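Local coordinates for protein multisubunit Na+/H+ antiporter, D subunit (Anoxybacillus flavithermus, PDB 6Z16) that probably forms one of the membrane subunits through which the Mrp complex exchanges sodium ions for protons across the cell membrane, at residues D[3-8]-D[70-75]; D[46-51]-D[74-79]; D[295-300]-D[352-357]; D[348-353]-D[438-443]; D[376-381]-D[421-426]. All coordinates share one frame; numbering follows the deposited sequence.

Contact 1: residues D[3-8]-D[70-75]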
# COMPACT_ATOMS: atom_id res chain seq x y z
N ASN D 3 34.80 5.04 -36.59
CA ASN D 3 33.43 5.34 -37.00
C ASN D 3 33.37 6.32 -38.16
O ASN D 3 32.27 6.77 -38.51
CB ASN D 3 32.64 5.90 -35.82
CG ASN D 3 32.24 4.84 -34.84
OD1 ASN D 3 31.77 3.78 -35.22
ND2 ASN D 3 32.43 5.11 -33.56
N LEU D 4 34.52 6.65 -38.76
CA LEU D 4 34.59 7.54 -39.92
C LEU D 4 33.77 7.01 -41.08
O LEU D 4 33.14 7.78 -41.82
CB LEU D 4 36.05 7.71 -40.34
CG LEU D 4 36.43 8.57 -41.54
CD1 LEU D 4 36.07 10.02 -41.33
CD2 LEU D 4 37.90 8.42 -41.81
N LEU D 5 33.72 5.68 -41.21
CA LEU D 5 32.93 5.00 -42.22
C LEU D 5 31.44 5.32 -42.10
O LEU D 5 30.72 5.31 -43.10
CB LEU D 5 33.18 3.50 -42.09
CG LEU D 5 32.95 2.51 -43.22
CD1 LEU D 5 33.84 1.32 -42.94
CD2 LEU D 5 31.52 2.08 -43.32
N LEU D 6 30.95 5.60 -40.89
CA LEU D 6 29.55 5.95 -40.74
C LEU D 6 29.27 7.42 -41.00
O LEU D 6 28.09 7.78 -41.07
CB LEU D 6 29.02 5.63 -39.35
CG LEU D 6 28.43 4.24 -39.18
CD1 LEU D 6 29.50 3.23 -38.93
CD2 LEU D 6 27.43 4.26 -38.08
N LEU D 7 30.29 8.26 -41.10
CA LEU D 7 30.04 9.67 -41.33
C LEU D 7 29.36 10.01 -42.67
O LEU D 7 28.65 11.03 -42.70
CB LEU D 7 31.34 10.46 -41.16
CG LEU D 7 31.75 10.50 -39.68
CD1 LEU D 7 33.08 11.18 -39.49
CD2 LEU D 7 30.69 11.22 -38.88
N PRO D 8 29.50 9.26 -43.77
CA PRO D 8 28.55 9.46 -44.87
C PRO D 8 27.11 9.06 -44.58
O PRO D 8 26.21 9.53 -45.28
CB PRO D 8 29.14 8.61 -46.00
CG PRO D 8 30.12 7.72 -45.36
CD PRO D 8 30.68 8.52 -44.25
N ILE D 70 25.71 -6.97 -38.09
CA ILE D 70 25.81 -6.18 -39.31
C ILE D 70 27.21 -5.61 -39.42
O ILE D 70 27.73 -5.01 -38.46
CB ILE D 70 24.74 -5.07 -39.33
CG1 ILE D 70 23.35 -5.70 -39.34
CG2 ILE D 70 24.92 -4.17 -40.52
CD1 ILE D 70 22.22 -4.73 -39.22
N THR D 71 27.86 -5.81 -40.56
CA THR D 71 29.19 -5.28 -40.83
C THR D 71 29.09 -4.29 -41.98
O THR D 71 28.47 -4.58 -43.01
CB THR D 71 30.18 -6.38 -41.20
OG1 THR D 71 29.80 -6.94 -42.46
CG2 THR D 71 30.16 -7.46 -40.16
N LEU D 72 29.71 -3.13 -41.81
CA LEU D 72 29.79 -2.13 -42.86
C LEU D 72 31.20 -2.13 -43.42
O LEU D 72 32.18 -2.06 -42.67
CB LEU D 72 29.44 -0.75 -42.31
CG LEU D 72 28.01 -0.54 -41.86
CD1 LEU D 72 27.89 0.84 -41.28
CD2 LEU D 72 27.06 -0.71 -43.02
N VAL D 73 31.31 -2.22 -44.74
CA VAL D 73 32.60 -2.32 -45.41
C VAL D 73 32.72 -1.19 -46.41
O VAL D 73 31.85 -1.01 -47.26
CB VAL D 73 32.77 -3.68 -46.12
CG1 VAL D 73 34.10 -3.74 -46.81
CG2 VAL D 73 32.66 -4.81 -45.14
N SER D 74 33.79 -0.41 -46.29
CA SER D 74 34.16 0.59 -47.28
C SER D 74 35.47 0.17 -47.91
O SER D 74 36.52 0.15 -47.25
CB SER D 74 34.27 1.98 -46.65
OG SER D 74 34.58 2.94 -47.64
N ASP D 75 35.40 -0.23 -49.18
CA ASP D 75 36.55 -0.37 -50.04
C ASP D 75 36.69 0.92 -50.85
O ASP D 75 36.02 1.91 -50.59
CB ASP D 75 36.42 -1.61 -50.91
CG ASP D 75 35.08 -1.69 -51.63
OD1 ASP D 75 34.20 -0.86 -51.35
OD2 ASP D 75 34.92 -2.58 -52.49
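Leu5 and Leu6, on the 3-10 turn that leads into helix 7-18, pack against Leu72 and Ser74 of strand 71-74, which pairs with strand 57-60 in a small antiparallel sheet. Leu72 and Ser74 are two residues apart on the strand and both direct their CB toward the turn, whereas Val73 between them points away. Leu5 bridges the pair. Its CG stands anti to the backbone N (chi1 -158°), which puts CG toward the strand. There CG lies 3.7 Å from Ser74 CB, and the branch ending in CD2 reaches Leu72 CB, also at 3.7 Å. The other methyl, CD1, sits over the strand backbone, 3.8 Å from Leu72 O. Leu6 adds a narrower touch: its CD1 meets Leu72 CD1 at 3.7 Å, the two side chains crossing at about a right angle, although Leu6 is poorly ordered. A branched leucine suits position 5 because its two methyls can serve both strand residues at once. An alanine here would keep only CB, and the loss of CG and both methyls would probably open a gap beside Leu72 CB and Ser74 CB. Phe791 of a neighbouring subunit covers Leu6 and Leu72 as well, so the packing continues into the assembly. Since only carbon surfaces and backbone meet across the contact, it depends on fit and burial rather than direction; the strand's backbone bonds, such as that of Leu72 with Leu59, are made within the sheet.

Contact 2: residues D[46-51]-D[74-79]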
# COMPACT_ATOMS: atom_id res chain seq x y z
N ALA D 46 37.73 12.63 -46.56
CA ALA D 46 38.57 12.05 -45.52
C ALA D 46 38.47 10.53 -45.50
O ALA D 46 39.47 9.84 -45.26
CB ALA D 46 38.19 12.62 -44.16
N LEU D 47 37.28 9.98 -45.78
CA LEU D 47 37.13 8.53 -45.87
C LEU D 47 37.88 7.96 -47.06
O LEU D 47 38.48 6.88 -46.96
CB LEU D 47 35.65 8.16 -45.95
CG LEU D 47 35.34 6.67 -46.06
CD1 LEU D 47 35.88 5.91 -44.87
CD2 LEU D 47 33.87 6.43 -46.23
N LEU D 48 37.88 8.67 -48.19
CA LEU D 48 38.61 8.20 -49.36
C LEU D 48 40.12 8.22 -49.14
O LEU D 48 40.82 7.28 -49.53
CB LEU D 48 38.22 9.04 -50.58
CG LEU D 48 38.85 8.64 -51.91
CD1 LEU D 48 38.54 7.20 -52.26
CD2 LEU D 48 38.35 9.55 -52.99
N HIS D 49 40.63 9.25 -48.46
CA HIS D 49 42.05 9.23 -48.10
C HIS D 49 42.36 8.14 -47.08
O HIS D 49 43.45 7.54 -47.12
CB HIS D 49 42.50 10.58 -47.56
CG HIS D 49 43.95 10.62 -47.19
ND1 HIS D 49 44.41 10.35 -45.92
CD2 HIS D 49 45.06 10.86 -47.94
CE1 HIS D 49 45.73 10.44 -45.90
NE2 HIS D 49 46.14 10.75 -47.11
N ARG D 50 41.42 7.85 -46.18
CA ARG D 50 41.62 6.80 -45.19
C ARG D 50 41.70 5.43 -45.84
O ARG D 50 42.58 4.63 -45.51
CB ARG D 50 40.48 6.85 -44.16
CG ARG D 50 40.58 5.83 -43.06
CD ARG D 50 41.77 6.06 -42.18
NE ARG D 50 41.78 5.14 -41.05
CZ ARG D 50 42.80 4.99 -40.21
NH1 ARG D 50 43.91 5.70 -40.38
NH2 ARG D 50 42.72 4.13 -39.21
N VAL D 51 40.81 5.14 -46.79
CA VAL D 51 40.86 3.85 -47.47
C VAL D 51 41.99 3.79 -48.48
O VAL D 51 42.39 2.69 -48.88
CB VAL D 51 39.53 3.50 -48.17
CG1 VAL D 51 38.40 3.52 -47.18
CG2 VAL D 51 39.23 4.44 -49.31
N SER D 74 33.79 -0.41 -46.29
CA SER D 74 34.16 0.59 -47.28
C SER D 74 35.47 0.17 -47.91
O SER D 74 36.52 0.15 -47.25
CB SER D 74 34.27 1.98 -46.65
OG SER D 74 34.58 2.94 -47.64
N ASP D 75 35.40 -0.23 -49.18
CA ASP D 75 36.55 -0.37 -50.04
C ASP D 75 36.69 0.92 -50.85
O ASP D 75 36.02 1.91 -50.59
CB ASP D 75 36.42 -1.61 -50.91
CG ASP D 75 35.08 -1.69 -51.63
OD1 ASP D 75 34.20 -0.86 -51.35
OD2 ASP D 75 34.92 -2.58 -52.49
N SER D 76 37.57 0.92 -51.85
CA SER D 76 37.86 2.16 -52.54
C SER D 76 36.76 2.55 -53.51
O SER D 76 36.50 3.75 -53.69
CB SER D 76 39.20 2.06 -53.26
OG SER D 76 39.53 3.28 -53.88
N LEU D 77 36.07 1.57 -54.10
CA LEU D 77 34.98 1.87 -55.02
C LEU D 77 33.79 2.50 -54.31
O LEU D 77 33.20 3.46 -54.81
CB LEU D 77 34.55 0.59 -55.74
CG LEU D 77 33.35 0.73 -56.68
CD1 LEU D 77 33.60 1.74 -57.78
CD2 LEU D 77 33.02 -0.62 -57.26
N SER D 78 33.45 1.99 -53.12
CA SER D 78 32.35 2.56 -52.36
C SER D 78 32.66 3.96 -51.86
O SER D 78 31.78 4.82 -51.85
CB SER D 78 31.99 1.64 -51.20
OG SER D 78 33.08 1.52 -50.31
N ALA D 79 33.93 4.23 -51.51
CA ALA D 79 34.32 5.57 -51.09
C ALA D 79 34.27 6.55 -52.25
O ALA D 79 33.85 7.71 -52.08
CB ALA D 79 35.71 5.53 -50.47
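Val51 and Leu48, on one face of helix 26-53, pack on Ala79 in the first turn of helix 76-99, a helix-helix contact made where strand 71-74 gives way to helix. The apolar part centres on Ala79, whose small CB lets the backbones come close. Leu48 CD1 meets that CB at 3.7 Å, and Val51 CG2 meets it at 3.9 Å. Beta-branched Val51 faces two ways, for its CG1, anti to the carbonyl carbon (chi1 -57°), lies 3.9 Å from Ser74 O. An alanine here would remove both methyls and would probably leave a gap between Ser74 and Ala79. A second group of contacts sets hydrocarbon beside a polar atom: Leu47 CD2 rests 3.8 Å from Ser74 OG, so the small hydroxyl has leucine and valine methyls beside it. The third kind is polar and belongs to the side chains of 74-79, with partners inside and outside it. Asp75 is the N-cap residue of helix 76-99, and its OD2 forms a salt bridge with Arg258. Ser76 OG turns to Phe469 O on helix 463-477, which ties this helix start to another part of the bundle. The other carboxylate oxygen, Asp75 OD1, accepts a weak capping bond from Ser78 N at 3.4 Å.

Contact 3: residues D[295-300]-D[352-357]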
# COMPACT_ATOMS: atom_id res chain seq x y z
N ASP D 295 12.62 16.03 -77.86
CA ASP D 295 12.27 16.53 -76.54
C ASP D 295 13.47 16.31 -75.63
O ASP D 295 14.00 15.19 -75.59
CB ASP D 295 11.04 15.80 -76.01
CG ASP D 295 10.40 16.51 -74.85
OD1 ASP D 295 10.91 17.57 -74.47
OD2 ASP D 295 9.40 16.00 -74.31
N MET D 296 13.89 17.35 -74.91
CA MET D 296 15.19 17.35 -74.24
C MET D 296 15.26 16.33 -73.11
O MET D 296 16.26 15.59 -73.00
CB MET D 296 15.50 18.75 -73.69
CG MET D 296 15.77 19.80 -74.73
SD MET D 296 16.34 21.37 -74.05
CE MET D 296 14.81 22.06 -73.43
N ARG D 297 14.21 16.27 -72.28
CA ARG D 297 14.19 15.36 -71.14
C ARG D 297 14.24 13.91 -71.60
O ARG D 297 14.98 13.11 -71.03
CB ARG D 297 12.95 15.62 -70.28
CG ARG D 297 12.97 16.95 -69.54
CD ARG D 297 11.62 17.28 -68.93
NE ARG D 297 11.25 16.52 -67.75
CZ ARG D 297 11.33 16.98 -66.51
NH1 ARG D 297 11.76 18.22 -66.29
NH2 ARG D 297 10.96 16.23 -65.49
N TYR D 298 13.50 13.57 -72.67
CA TYR D 298 13.54 12.21 -73.20
C TYR D 298 14.90 11.85 -73.77
O TYR D 298 15.33 10.70 -73.64
CB TYR D 298 12.48 12.03 -74.28
CG TYR D 298 11.09 11.86 -73.75
CD1 TYR D 298 10.71 10.67 -73.14
CD2 TYR D 298 10.14 12.86 -73.88
CE1 TYR D 298 9.44 10.49 -72.66
CE2 TYR D 298 8.86 12.69 -73.41
CZ TYR D 298 8.52 11.50 -72.79
OH TYR D 298 7.25 11.32 -72.31
N ILE D 299 15.59 12.82 -74.37
CA ILE D 299 16.93 12.57 -74.89
C ILE D 299 17.89 12.23 -73.76
O ILE D 299 18.62 11.23 -73.83
CB ILE D 299 17.41 13.79 -75.71
CG1 ILE D 299 16.59 13.91 -76.99
CG2 ILE D 299 18.87 13.66 -76.05
CD1 ILE D 299 16.71 15.23 -77.67
N VAL D 300 17.83 12.98 -72.66
CA VAL D 300 18.74 12.70 -71.55
C VAL D 300 18.36 11.39 -70.84
O VAL D 300 19.24 10.66 -70.37
CB VAL D 300 18.79 13.91 -70.59
CG1 VAL D 300 19.84 13.71 -69.52
CG2 VAL D 300 19.06 15.17 -71.36
N ARG D 352 10.31 28.55 -71.74
CA ARG D 352 8.93 28.19 -71.35
C ARG D 352 8.35 27.11 -72.24
O ARG D 352 7.14 27.08 -72.50
CB ARG D 352 8.00 29.41 -71.33
CG ARG D 352 8.38 30.45 -70.31
CD ARG D 352 8.23 29.88 -68.92
NE ARG D 352 8.56 30.85 -67.88
CZ ARG D 352 8.62 30.55 -66.59
NH1 ARG D 352 8.37 29.31 -66.19
NH2 ARG D 352 8.92 31.49 -65.70
N SER D 353 9.20 26.20 -72.71
CA SER D 353 8.82 25.13 -73.61
C SER D 353 9.94 24.11 -73.63
O SER D 353 11.09 24.43 -73.35
CB SER D 353 8.55 25.63 -75.03
OG SER D 353 8.25 24.55 -75.90
N ASN D 354 9.58 22.88 -73.96
CA ASN D 354 10.52 21.78 -73.95
C ASN D 354 10.72 21.20 -75.34
O ASN D 354 11.49 20.25 -75.51
CB ASN D 354 10.02 20.71 -72.98
CG ASN D 354 11.12 19.84 -72.45
OD1 ASN D 354 12.29 20.04 -72.74
ND2 ASN D 354 10.74 18.84 -71.69
N ASP D 355 10.05 21.76 -76.34
CA ASP D 355 10.10 21.27 -77.71
C ASP D 355 11.27 21.93 -78.43
O ASP D 355 11.32 23.16 -78.51
CB ASP D 355 8.79 21.57 -78.43
CG ASP D 355 8.64 20.81 -79.73
OD1 ASP D 355 9.52 19.99 -80.06
OD2 ASP D 355 7.63 21.04 -80.44
N ILE D 356 12.17 21.11 -78.97
CA ILE D 356 13.34 21.57 -79.71
C ILE D 356 12.93 22.39 -80.93
O ILE D 356 13.56 23.41 -81.26
CB ILE D 356 14.20 20.35 -80.08
CG1 ILE D 356 14.90 19.79 -78.85
CG2 ILE D 356 15.20 20.64 -81.15
CD1 ILE D 356 15.91 20.74 -78.28
N ARG D 357 11.84 22.00 -81.59
CA ARG D 357 11.36 22.68 -82.79
C ARG D 357 10.74 24.04 -82.53
O ARG D 357 10.38 24.72 -83.50
CB ARG D 357 10.32 21.81 -83.50
CG ARG D 357 10.85 20.53 -84.11
CD ARG D 357 9.76 19.84 -84.92
NE ARG D 357 8.65 19.41 -84.07
CZ ARG D 357 8.59 18.22 -83.48
NH1 ARG D 357 9.56 17.34 -83.65
NH2 ARG D 357 7.55 17.91 -82.72
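Asn354 lays its amide against Asp295, Met296 and Arg297 at the start of helix 296-315, and this wedging among three side chains is the tight part of the contact. Its CG stands anti to the backbone N (chi1 -156°), which puts CG, and with it the base of the amide, toward the helix start. Asp295 OD1 comes up to the amide with the carboxylate and amide planes 75° apart. The neighbouring oxygens, Asn354 O and OD1, are acceptors like it and give no bond, and although Asn354 ND2 is near, the angle is too poor for one. On the other side chains the amide meets hydrocarbon: Met296 CE faces Asn354 OD1, and Arg297 CD faces Asn354 ND2. Arginine suits this place because its methylenes can pack here while its charged end goes elsewhere, to Pro236 O through NH2. Met296, bent at chi3, serves two neighbours, its CE at the amide and its CG 3.7 Å from Ile356 CD1; a flexible thioether chain suits such a bent course. Backbone joins in as well, for Asp295 and Asp355 form an isolated beta bridge. The looser side is the exposed one. Asp355 directs its side chain away from the helix and has a weak bond from the backbone two residues on, Arg357 N to Asp355 OD1 at 3.4 Å, while exposed Arg357 adds a long ion pair to it. Inward from this, Met296 packs on Val344 and Ile347 of helix 320-351, and Ile356 rests on Ile425 and Asn428 of helix 405-429, joining the loop to both helices.

Contact 4: residues D[348-353]-D[438-443]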
# COMPACT_ATOMS: atom_id res chain seq x y z
N PHE D 348 14.78 25.16 -70.12
CA PHE D 348 13.33 25.22 -69.99
C PHE D 348 12.89 26.48 -69.25
O PHE D 348 11.82 27.03 -69.55
CB PHE D 348 12.79 23.99 -69.27
CG PHE D 348 11.29 24.00 -69.11
CD1 PHE D 348 10.47 23.73 -70.18
CD2 PHE D 348 10.71 24.33 -67.89
CE1 PHE D 348 9.09 23.76 -70.05
CE2 PHE D 348 9.34 24.37 -67.76
CZ PHE D 348 8.54 24.08 -68.84
N SER D 349 13.68 26.93 -68.27
CA SER D 349 13.39 28.18 -67.58
C SER D 349 13.42 29.36 -68.53
O SER D 349 12.63 30.30 -68.40
CB SER D 349 14.39 28.39 -66.45
OG SER D 349 14.19 29.64 -65.83
N ILE D 350 14.32 29.32 -69.51
CA ILE D 350 14.42 30.42 -70.47
C ILE D 350 13.29 30.37 -71.49
O ILE D 350 12.64 31.38 -71.77
CB ILE D 350 15.80 30.41 -71.14
CG1 ILE D 350 16.88 30.62 -70.09
CG2 ILE D 350 15.90 31.49 -72.18
CD1 ILE D 350 18.25 30.34 -70.58
N THR D 351 13.02 29.19 -72.06
CA THR D 351 12.18 29.09 -73.24
C THR D 351 10.69 28.95 -72.96
O THR D 351 9.89 29.20 -73.87
CB THR D 351 12.62 27.89 -74.09
OG1 THR D 351 12.52 26.70 -73.32
CG2 THR D 351 14.04 28.07 -74.54
N ARG D 352 10.31 28.55 -71.74
CA ARG D 352 8.93 28.19 -71.35
C ARG D 352 8.35 27.11 -72.24
O ARG D 352 7.14 27.08 -72.50
CB ARG D 352 8.00 29.41 -71.33
CG ARG D 352 8.38 30.45 -70.31
CD ARG D 352 8.23 29.88 -68.92
NE ARG D 352 8.56 30.85 -67.88
CZ ARG D 352 8.62 30.55 -66.59
NH1 ARG D 352 8.37 29.31 -66.19
NH2 ARG D 352 8.92 31.49 -65.70
N SER D 353 9.20 26.20 -72.71
CA SER D 353 8.82 25.13 -73.61
C SER D 353 9.94 24.11 -73.63
O SER D 353 11.09 24.43 -73.35
CB SER D 353 8.55 25.63 -75.03
OG SER D 353 8.25 24.55 -75.90
N GLU D 438 11.91 34.91 -75.04
CA GLU D 438 11.96 36.32 -74.69
C GLU D 438 13.10 36.51 -73.70
O GLU D 438 13.40 35.61 -72.92
CB GLU D 438 10.61 36.78 -74.09
CG GLU D 438 10.51 38.25 -73.72
CD GLU D 438 10.55 39.17 -74.92
OE1 GLU D 438 10.15 38.74 -76.02
OE2 GLU D 438 11.00 40.32 -74.77
N GLN D 439 13.76 37.67 -73.77
CA GLN D 439 14.98 37.91 -73.01
C GLN D 439 14.70 37.95 -71.51
O GLN D 439 13.96 38.81 -71.03
CB GLN D 439 15.63 39.21 -73.46
CG GLN D 439 16.95 39.51 -72.78
CD GLN D 439 18.02 38.51 -73.15
OE1 GLN D 439 18.11 38.09 -74.30
NE2 GLN D 439 18.85 38.14 -72.19
N LYS D 440 15.29 37.01 -70.79
CA LYS D 440 15.09 36.86 -69.35
C LYS D 440 16.44 36.56 -68.73
O LYS D 440 17.08 35.58 -69.10
CB LYS D 440 14.08 35.74 -69.06
CG LYS D 440 13.66 35.59 -67.60
CD LYS D 440 14.42 34.49 -66.86
CE LYS D 440 14.04 33.11 -67.33
NZ LYS D 440 14.76 32.06 -66.57
N GLN D 441 16.86 37.40 -67.80
CA GLN D 441 18.16 37.23 -67.16
C GLN D 441 18.12 36.04 -66.22
O GLN D 441 17.34 36.02 -65.26
CB GLN D 441 18.54 38.49 -66.38
CG GLN D 441 18.80 39.73 -67.23
CD GLN D 441 17.53 40.49 -67.58
OE1 GLN D 441 16.48 40.28 -66.96
NE2 GLN D 441 17.62 41.37 -68.56
N VAL D 442 18.94 35.03 -66.49
CA VAL D 442 19.10 33.95 -65.54
C VAL D 442 19.99 34.41 -64.40
O VAL D 442 20.71 35.41 -64.49
CB VAL D 442 19.68 32.70 -66.23
CG1 VAL D 442 18.74 32.21 -67.29
CG2 VAL D 442 21.04 33.00 -66.81
N ASP D 443 19.95 33.67 -63.29
CA ASP D 443 20.69 34.06 -62.11
C ASP D 443 21.00 32.86 -61.24
O ASP D 443 20.16 31.96 -61.09
CB ASP D 443 19.93 35.14 -61.32
CG ASP D 443 18.49 34.76 -61.04
OD1 ASP D 443 18.01 33.73 -61.56
OD2 ASP D 443 17.82 35.50 -60.29
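Beside the place where Ser349 meets Lys440, the guanidinium of Arg352 has Ser349 O over one face, about 4.1 Å above its plane and offset toward the rim; Arg352 is poorly ordered, so its position is approximate. That same carbonyl oxygen also accepts a weak bond from Lys440. Lys440 NZ donates to Ser349 OG at 2.6 Å and, more weakly, to Ser349 O at 3.3 Å, so one nitrogen holds both the hydroxyl and the backbone of a single residue. The lysine chain bends to do so: after CG leaves anti to the backbone N, it turns at chi2 and again at chi3 (-70°), which brings CE back toward the helix. A lysine suits the place because its long chain spans from an extended loop to the helix, and serine because its short hydroxyl stays beside its own carbonyl. Arg352 NH2, as modelled, is 5.9 Å from Lys440 NZ, two like charges near one helix end, which would probably raise the positive potential there. Next to this polar patch, Ile350 CG1 packs on Val442 CG1 at 3.7 Å, a buried isoleucine covered by a beta-branched neighbour. Tyr366 joins in, touching Ile350 and bonding through its hydroxyl to Lys440 O, which ties the loop to a further part of the chain. Arg352, with positive phi, marks where helix 320-351 stops. A cationic side chain beside the last carbonyls is an arrangement typical of helix C-termini, where the helix dipole would favour positive charge.

Contact 5: residues D[376-381]-D[421-426]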
# COMPACT_ATOMS: atom_id res chain seq x y z
N ALA D 376 29.68 20.19 -72.54
CA ALA D 376 29.02 19.08 -71.85
C ALA D 376 28.61 17.98 -72.82
O ALA D 376 28.76 16.79 -72.51
CB ALA D 376 27.80 19.60 -71.10
N ALA D 377 28.13 18.35 -74.00
CA ALA D 377 27.77 17.39 -75.03
C ALA D 377 28.98 16.61 -75.53
O ALA D 377 28.94 15.38 -75.65
CB ALA D 377 27.08 18.11 -76.19
N LEU D 378 30.07 17.33 -75.82
CA LEU D 378 31.27 16.65 -76.30
C LEU D 378 31.92 15.80 -75.21
O LEU D 378 32.59 14.81 -75.52
CB LEU D 378 32.28 17.66 -76.83
CG LEU D 378 31.90 18.50 -78.04
CD1 LEU D 378 33.04 19.43 -78.33
CD2 LEU D 378 31.60 17.63 -79.23
N SER D 379 31.73 16.16 -73.94
CA SER D 379 32.24 15.32 -72.87
C SER D 379 31.36 14.10 -72.64
O SER D 379 31.85 13.06 -72.19
CB SER D 379 32.36 16.13 -71.59
OG SER D 379 31.09 16.60 -71.20
N LEU D 380 30.06 14.22 -72.93
CA LEU D 380 29.18 13.06 -72.87
C LEU D 380 29.53 12.05 -73.95
O LEU D 380 29.52 10.84 -73.69
CB LEU D 380 27.73 13.51 -73.03
CG LEU D 380 26.74 12.35 -72.91
CD1 LEU D 380 26.78 11.78 -71.51
CD2 LEU D 380 25.34 12.73 -73.32
N ALA D 381 29.86 12.53 -75.15
CA ALA D 381 30.14 11.62 -76.26
C ALA D 381 31.41 10.81 -76.03
O ALA D 381 31.43 9.61 -76.29
CB ALA D 381 30.26 12.40 -77.56
N SER D 421 22.38 12.92 -80.72
CA SER D 421 21.21 13.39 -79.97
C SER D 421 21.49 14.70 -79.23
O SER D 421 20.74 15.69 -79.37
CB SER D 421 20.77 12.30 -78.99
OG SER D 421 21.79 12.04 -78.05
N VAL D 422 22.60 14.76 -78.48
CA VAL D 422 22.87 15.99 -77.74
C VAL D 422 23.28 17.13 -78.67
O VAL D 422 22.94 18.30 -78.42
CB VAL D 422 23.90 15.74 -76.63
CG1 VAL D 422 23.32 14.80 -75.61
CG2 VAL D 422 25.17 15.16 -77.19
N MET D 423 23.93 16.83 -79.79
CA MET D 423 24.28 17.89 -80.71
C MET D 423 23.07 18.32 -81.54
O MET D 423 23.06 19.44 -82.04
CB MET D 423 25.42 17.45 -81.61
CG MET D 423 26.17 18.58 -82.27
SD MET D 423 26.90 19.63 -81.01
CE MET D 423 28.09 18.49 -80.32
N LYS D 424 22.06 17.47 -81.67
CA LYS D 424 20.78 17.90 -82.21
C LYS D 424 20.15 18.95 -81.33
O LYS D 424 19.63 19.96 -81.83
CB LYS D 424 19.86 16.69 -82.36
CG LYS D 424 18.45 17.01 -82.79
CD LYS D 424 17.67 15.73 -82.99
CE LYS D 424 17.43 15.04 -81.67
NZ LYS D 424 16.60 13.82 -81.84
N ILE D 425 20.23 18.76 -80.00
CA ILE D 425 19.78 19.80 -79.06
C ILE D 425 20.56 21.09 -79.27
O ILE D 425 19.97 22.17 -79.38
CB ILE D 425 19.90 19.33 -77.60
CG1 ILE D 425 19.01 18.13 -77.32
CG2 ILE D 425 19.50 20.45 -76.66
CD1 ILE D 425 19.27 17.52 -75.96
N PHE D 426 21.89 20.99 -79.36
CA PHE D 426 22.73 22.18 -79.48
C PHE D 426 22.51 22.91 -80.80
O PHE D 426 22.41 24.14 -80.82
CB PHE D 426 24.21 21.81 -79.33
CG PHE D 426 25.14 22.97 -79.54
CD1 PHE D 426 25.25 23.96 -78.58
CD2 PHE D 426 25.91 23.07 -80.69
CE1 PHE D 426 26.10 25.03 -78.77
CE2 PHE D 426 26.76 24.14 -80.88
CZ PHE D 426 26.85 25.12 -79.92
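Ala381 O, the last carbonyl of the helix whose Ala377, Leu378 and Leu380 pack on Val422 and Met423, is gripped by two donors, Lys392 NZ and the OG of Ser415 on helix 405-429, which also carries Val422, so the serine bond joins the same two helices. The end of helix 367-381 followed by helix 390-401 is consistent with the broken transmembrane helix of antiporter-like subunits, in which a carbonyl freed from the helix ladder can meet a lysine. Between the segments themselves the contact is an antiparallel helix pair, with axes 9.5 Å apart at closest approach and 171° between their directions. Ala377 is the small residue at the centre: its CB touches Val422 CG2 at 3.7 Å, the two CA atoms being 5.8 Å apart. A methyl suits this place, where the two backbones come close. Met423 takes the flank, with CG anti to the backbone N (chi1 -160°) and bends at chi2 and chi3 that curl its chain toward Leu378. Leu378 itself lies about 4 Å from a bound phosphatidylethanolamine and packs on Ile171 of a neighbouring subunit, while Met423 packs on Met194 there. The side chains of Leu378 and Met423 cross obliquely, CD2 of the leucine 3.8 Å from CE of the methionine, and on the other flank Leu380 CD2 meets Val422 CG1 at 3.7 Å.

Overall arrangement
The five contacts fall into two groups well apart in the subunit. Contacts 1 and 2, centres 9 Å apart, share Ser74 and Asp75: one brings the N-terminal turn to the strand, the other continues into the following helix. Contacts 3, 4 and 5 form the second group. Contact 3 shares Arg352 and Ser353 with contact 4, centres 14 Å apart, and touches contact 5, whose centre is 13 Å away, through Ile299 and Ile425. Contacts 4 and 5 do not touch. Between contacts 1 and 4 the centres are 44 Å apart. A bound phosphatidylethanolamine lies about 4 Å from the side chain of Leu378; the side chains of Leu48 and Ser349 are about 8 and 10 Å from one.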